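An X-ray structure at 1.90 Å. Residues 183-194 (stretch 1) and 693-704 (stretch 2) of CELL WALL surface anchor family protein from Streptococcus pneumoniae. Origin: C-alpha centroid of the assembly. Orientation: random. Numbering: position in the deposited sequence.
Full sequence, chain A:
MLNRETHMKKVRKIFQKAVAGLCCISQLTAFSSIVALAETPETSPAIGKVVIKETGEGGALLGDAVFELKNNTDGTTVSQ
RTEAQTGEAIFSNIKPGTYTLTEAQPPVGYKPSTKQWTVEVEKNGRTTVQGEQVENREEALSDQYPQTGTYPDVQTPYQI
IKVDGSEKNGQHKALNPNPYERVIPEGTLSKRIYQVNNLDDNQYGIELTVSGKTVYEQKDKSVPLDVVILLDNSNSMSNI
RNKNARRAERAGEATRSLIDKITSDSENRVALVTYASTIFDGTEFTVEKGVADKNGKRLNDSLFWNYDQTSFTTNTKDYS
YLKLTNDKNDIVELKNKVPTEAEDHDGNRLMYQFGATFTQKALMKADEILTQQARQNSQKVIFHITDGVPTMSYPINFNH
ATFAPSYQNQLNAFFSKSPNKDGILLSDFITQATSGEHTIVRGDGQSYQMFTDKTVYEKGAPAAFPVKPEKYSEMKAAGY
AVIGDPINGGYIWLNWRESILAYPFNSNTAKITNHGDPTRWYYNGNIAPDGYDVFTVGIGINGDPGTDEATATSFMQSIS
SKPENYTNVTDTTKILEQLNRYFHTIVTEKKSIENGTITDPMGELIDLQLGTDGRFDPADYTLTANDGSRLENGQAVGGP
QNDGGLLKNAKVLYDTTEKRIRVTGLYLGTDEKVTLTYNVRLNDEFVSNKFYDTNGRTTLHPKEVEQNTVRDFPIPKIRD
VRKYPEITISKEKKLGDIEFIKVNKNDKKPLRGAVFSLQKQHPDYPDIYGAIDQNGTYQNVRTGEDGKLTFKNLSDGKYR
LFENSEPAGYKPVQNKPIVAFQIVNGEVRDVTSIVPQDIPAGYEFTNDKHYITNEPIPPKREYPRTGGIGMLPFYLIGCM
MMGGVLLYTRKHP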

# COMPACT_ATOMS: atom_id res chain seq x y z
N VAL A 183 -10.40 -1.82 4.60
CA VAL A 183 -10.60 -2.07 6.03
C VAL A 183 -11.78 -3.02 6.24
O VAL A 183 -12.88 -2.78 5.71
CB VAL A 183 -10.83 -0.75 6.79
CG1 VAL A 183 -10.91 -1.00 8.29
CG2 VAL A 183 -9.66 0.26 6.47
N ILE A 184 -11.58 -4.07 7.04
CA ILE A 184 -12.64 -4.94 7.45
C ILE A 184 -12.64 -5.15 8.96
O ILE A 184 -11.66 -4.80 9.64
CB ILE A 184 -12.53 -6.33 6.74
CG1 ILE A 184 -11.15 -6.96 6.99
CG2 ILE A 184 -12.88 -6.16 5.33
CD1 ILE A 184 -11.00 -8.41 6.49
N PRO A 185 -13.74 -5.70 9.50
CA PRO A 185 -13.79 -5.82 10.97
C PRO A 185 -12.63 -6.68 11.46
O PRO A 185 -12.16 -6.46 12.54
CB PRO A 185 -15.13 -6.54 11.21
CG PRO A 185 -16.01 -6.03 10.13
CD PRO A 185 -15.03 -6.07 8.88
N GLU A 186 -12.15 -7.64 10.67
CA GLU A 186 -11.08 -8.54 11.08
C GLU A 186 -9.67 -7.99 10.83
O GLU A 186 -8.67 -8.63 11.20
CB GLU A 186 -11.26 -9.89 10.39
CG GLU A 186 -12.48 -10.62 10.82
CD GLU A 186 -13.76 -10.15 10.07
OE1 GLU A 186 -13.67 -9.44 9.06
OE2 GLU A 186 -14.86 -10.54 10.52
N GLY A 187 -9.56 -6.82 10.21
CA GLY A 187 -8.22 -6.26 9.92
C GLY A 187 -8.23 -5.54 8.60
O GLY A 187 -8.99 -4.59 8.45
N THR A 188 -7.41 -5.95 7.65
CA THR A 188 -7.46 -5.33 6.33
C THR A 188 -7.21 -6.44 5.28
O THR A 188 -6.67 -7.50 5.60
CB THR A 188 -6.34 -4.29 6.18
OG1 THR A 188 -5.10 -5.00 6.09
CG2 THR A 188 -6.29 -3.29 7.39
N LEU A 189 -7.62 -6.20 4.04
CA LEU A 189 -7.26 -7.08 2.97
C LEU A 189 -6.95 -6.19 1.77
O LEU A 189 -7.33 -5.00 1.77
CB LEU A 189 -8.32 -8.19 2.67
CG LEU A 189 -9.76 -7.74 2.40
CD1 LEU A 189 -9.82 -7.11 1.00
CD2 LEU A 189 -10.79 -8.88 2.47
N SER A 190 -6.26 -6.77 0.77
CA SER A 190 -5.86 -5.97 -0.39
C SER A 190 -5.63 -6.84 -1.59
O SER A 190 -5.21 -7.98 -1.46
CB SER A 190 -4.65 -5.06 -0.11
OG SER A 190 -3.43 -5.80 -0.16
N LYS A 191 -5.90 -6.30 -2.77
CA LYS A 191 -5.65 -6.97 -4.04
C LYS A 191 -5.31 -5.93 -5.09
O LYS A 191 -6.00 -4.90 -5.22
CB LYS A 191 -6.88 -7.74 -4.49
CG LYS A 191 -6.52 -8.58 -5.75
CD LYS A 191 -7.56 -9.67 -5.99
CE LYS A 191 -7.25 -10.28 -7.35
NZ LYS A 191 -8.42 -11.09 -7.75
N ARG A 192 -4.24 -6.14 -5.84
CA ARG A 192 -3.88 -5.18 -6.90
C ARG A 192 -2.98 -5.83 -7.94
O ARG A 192 -2.38 -6.87 -7.70
CB ARG A 192 -3.18 -3.94 -6.30
CG ARG A 192 -1.82 -4.26 -5.65
CD ARG A 192 -1.00 -3.00 -5.46
NE ARG A 192 0.24 -3.36 -4.75
CZ ARG A 192 1.34 -2.63 -4.73
NH1 ARG A 192 1.33 -1.46 -5.37
NH2 ARG A 192 2.45 -3.03 -4.09
N ILE A 193 -2.87 -5.20 -9.10
CA ILE A 193 -1.75 -5.48 -10.00
C ILE A 193 -0.63 -4.66 -9.36
O ILE A 193 -0.79 -3.45 -9.13
CB ILE A 193 -2.08 -5.02 -11.46
CG1 ILE A 193 -3.18 -5.90 -12.09
CG2 ILE A 193 -0.82 -5.08 -12.36
CD1 ILE A 193 -3.92 -5.19 -13.21
N TYR A 194 0.50 -5.30 -9.00
CA TYR A 194 1.61 -4.53 -8.41
C TYR A 194 2.79 -4.32 -9.37
O TYR A 194 3.74 -3.57 -9.09
CB TYR A 194 2.13 -5.17 -7.12
CG TYR A 194 2.95 -6.43 -7.36
CD1 TYR A 194 2.34 -7.63 -7.70
CD2 TYR A 194 4.33 -6.40 -7.22
CE1 TYR A 194 3.09 -8.78 -7.89
CE2 TYR A 194 5.11 -7.50 -7.42
CZ TYR A 194 4.48 -8.68 -7.74
OH TYR A 194 5.27 -9.77 -7.91
N ASP A 693 -11.93 -8.50 -15.65
CA ASP A 693 -11.51 -8.71 -14.23
C ASP A 693 -10.43 -9.80 -14.17
O ASP A 693 -10.53 -10.85 -14.87
CB ASP A 693 -12.67 -9.22 -13.39
CG ASP A 693 -13.67 -8.13 -13.04
OD1 ASP A 693 -13.50 -6.93 -13.39
OD2 ASP A 693 -14.67 -8.49 -12.39
N THR A 694 -9.39 -9.53 -13.38
CA THR A 694 -8.30 -10.51 -13.23
C THR A 694 -8.73 -11.72 -12.45
O THR A 694 -8.11 -12.77 -12.60
CB THR A 694 -7.01 -9.93 -12.59
OG1 THR A 694 -7.35 -9.22 -11.41
CG2 THR A 694 -6.38 -8.94 -13.58
N ASN A 695 -9.79 -11.57 -11.64
CA ASN A 695 -10.28 -12.64 -10.80
C ASN A 695 -11.78 -12.76 -10.86
O ASN A 695 -12.45 -11.81 -11.24
CB ASN A 695 -9.95 -12.40 -9.30
CG ASN A 695 -8.53 -11.87 -9.04
OD1 ASN A 695 -7.65 -11.52 -9.85
N GLY A 696 -12.31 -13.91 -10.45
CA GLY A 696 -13.74 -14.01 -10.20
C GLY A 696 -13.93 -13.44 -8.79
O GLY A 696 -13.08 -12.71 -8.28
N ARG A 697 -15.04 -13.79 -8.16
CA ARG A 697 -15.25 -13.31 -6.76
C ARG A 697 -14.14 -13.82 -5.84
O ARG A 697 -14.02 -15.04 -5.60
CB ARG A 697 -16.65 -13.72 -6.26
CG ARG A 697 -16.86 -13.15 -4.84
CD ARG A 697 -18.01 -13.75 -4.04
NE ARG A 697 -18.29 -12.84 -2.93
CZ ARG A 697 -19.25 -13.05 -2.03
NH1 ARG A 697 -19.98 -14.15 -2.10
NH2 ARG A 697 -19.48 -12.16 -1.05
N THR A 698 -13.34 -12.87 -5.34
CA THR A 698 -12.21 -13.11 -4.45
C THR A 698 -12.53 -12.86 -2.98
O THR A 698 -12.97 -11.78 -2.65
CB THR A 698 -10.99 -12.27 -4.90
OG1 THR A 698 -10.76 -12.52 -6.29
CG2 THR A 698 -9.71 -12.78 -4.19
N THR A 699 -12.34 -13.84 -2.10
CA THR A 699 -12.93 -13.77 -0.75
C THR A 699 -11.92 -14.18 0.30
O THR A 699 -10.99 -14.98 0.05
CB THR A 699 -14.24 -14.64 -0.60
OG1 THR A 699 -13.94 -16.04 -0.80
CG2 THR A 699 -15.25 -14.25 -1.69
N LEU A 700 -12.12 -13.61 1.48
CA LEU A 700 -11.47 -14.09 2.69
C LEU A 700 -12.57 -14.65 3.59
O LEU A 700 -13.58 -13.94 3.87
CB LEU A 700 -10.79 -12.90 3.39
CG LEU A 700 -10.33 -13.20 4.83
CD1 LEU A 700 -9.23 -14.26 4.84
CD2 LEU A 700 -9.85 -11.89 5.52
N HIS A 701 -12.42 -15.90 4.03
CA HIS A 701 -13.25 -16.39 5.15
C HIS A 701 -12.29 -16.23 6.34
O HIS A 701 -11.35 -17.00 6.42
CB HIS A 701 -13.63 -17.87 5.03
CG HIS A 701 -14.69 -18.13 4.00
ND1 HIS A 701 -14.42 -18.11 2.64
CD2 HIS A 701 -16.00 -18.43 4.11
CE1 HIS A 701 -15.53 -18.37 1.97
NE2 HIS A 701 -16.50 -18.59 2.84
N PRO A 702 -12.53 -15.25 7.24
CA PRO A 702 -11.58 -15.09 8.35
C PRO A 702 -11.48 -16.31 9.25
O PRO A 702 -10.44 -16.47 9.89
CB PRO A 702 -12.18 -13.91 9.19
CG PRO A 702 -12.94 -13.13 8.17
CD PRO A 702 -13.56 -14.20 7.26
N LYS A 703 -12.51 -17.13 9.36
CA LYS A 703 -12.50 -18.27 10.30
C LYS A 703 -13.21 -19.42 9.59
O LYS A 703 -14.35 -19.24 9.12
CB LYS A 703 -13.18 -17.90 11.64
CG LYS A 703 -12.76 -16.56 12.33
CD LYS A 703 -13.40 -16.27 13.74
CE LYS A 703 -13.19 -14.83 14.38
NZ LYS A 703 -13.16 -13.39 13.68
N GLU A 704 -12.56 -20.58 9.41
CA GLU A 704 -13.28 -21.77 8.91
C GLU A 704 -14.46 -22.12 9.80
O GLU A 704 -15.48 -22.52 9.28
CB GLU A 704 -12.39 -22.99 8.64
CG GLU A 704 -11.70 -22.86 7.22
CD GLU A 704 -12.35 -23.68 6.10
OE1 GLU A 704 -12.78 -24.78 6.54
OE2 GLU A 704 -12.40 -23.26 4.88
O HOH W 1 -14.86 -12.99 11.64

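The strongest link between these two stretches is covalent. Lys191 NZ lies 1.5 Å from Asn695 CG, a bond length rather than a contact, and no ND2 atom is modelled on Asn695. Both observations are what an isopeptide bond requires: the lysine amine has taken the place of the amide nitrogen, and the Asn695 CG–OD1 carbonyl remains. The residues lie 504 positions apart in one chain, so the bond closes a very large loop.

Lys191 also covers more surface than any other residue here, with 87 Å² of it masked by the other stretch. Its CA-to-CB bond points toward stretch 2, and all four chi angles are in the t well (-173°, 163°, 172°, -166°). This extended chain lets a lysine bridge backbones that are still 9.0 Å apart at their nearest register here, between the CA atoms of Lys191 and Thr698. The CA-to-CB bond of Asn695 likewise points toward stretch 1, with chi1 at -43° (m). Hydrogen bonds engage both the nitrogen and the carbonyl oxygen of the linkage. Lys191 NZ donates a hydrogen bond to Thr698 OG1 at 3.1 Å, with an N-H...acceptor angle of 142°. Thr698 OG1 in turn donates to Gly696 O at 3.1 Å, so a single hydroxyl serves as both acceptor and donor. The remaining carbonyl is engaged as well, since Thr694 OG1 donates to Asn695 OD1 at 2.8 Å. Lys191, Asn695, Thr694 and Thr698 are all buried, and the two threonines supply polar partners to the linkage within that setting.

Glu186, with 56 Å² covered, anchors the other end of the contact. It occupies the type I turn from Ile184 to Gly187, which is closed by Gly187 N to Ile184 O and Ile184 N to Gly187 O, both 3.0 Å. With chi1 at -65° (m) and chi2 at 82° (p), its side chain packs against a proline ring: Glu186 CD lies 3.6 Å from Pro702 CG. Its charge is matched less directly. Glu186 OE2 and Lys703 NZ are 4.6 Å apart, beyond a salt bridge, but a water spans the gap, donating to Glu186 OE2 at 2.7 Å and accepting from Lys703 NZ at 2.7 Å. The CA-to-CB bond of Lys703 points sideways, yet its long chain brings the amine close enough for this bridge.

Between the two polar sites sits Leu700, with 51 Å² covered. Its CA-to-CB bond points toward stretch 1, and with chi1 at 168° (t) and chi2 at 65° (p) it meets two apolar side chains: Leu700 CD2 is 3.8 Å from Ile184 CD1, and Leu700 CB is 4.1 Å from Leu189 CD2. All three residues are buried, and their branched hydrocarbon side chains fill this space without leaving a polar group unpaired. The total surface buried is modest, at 393 Å², but the covalent bond fixes the pairing independently of it.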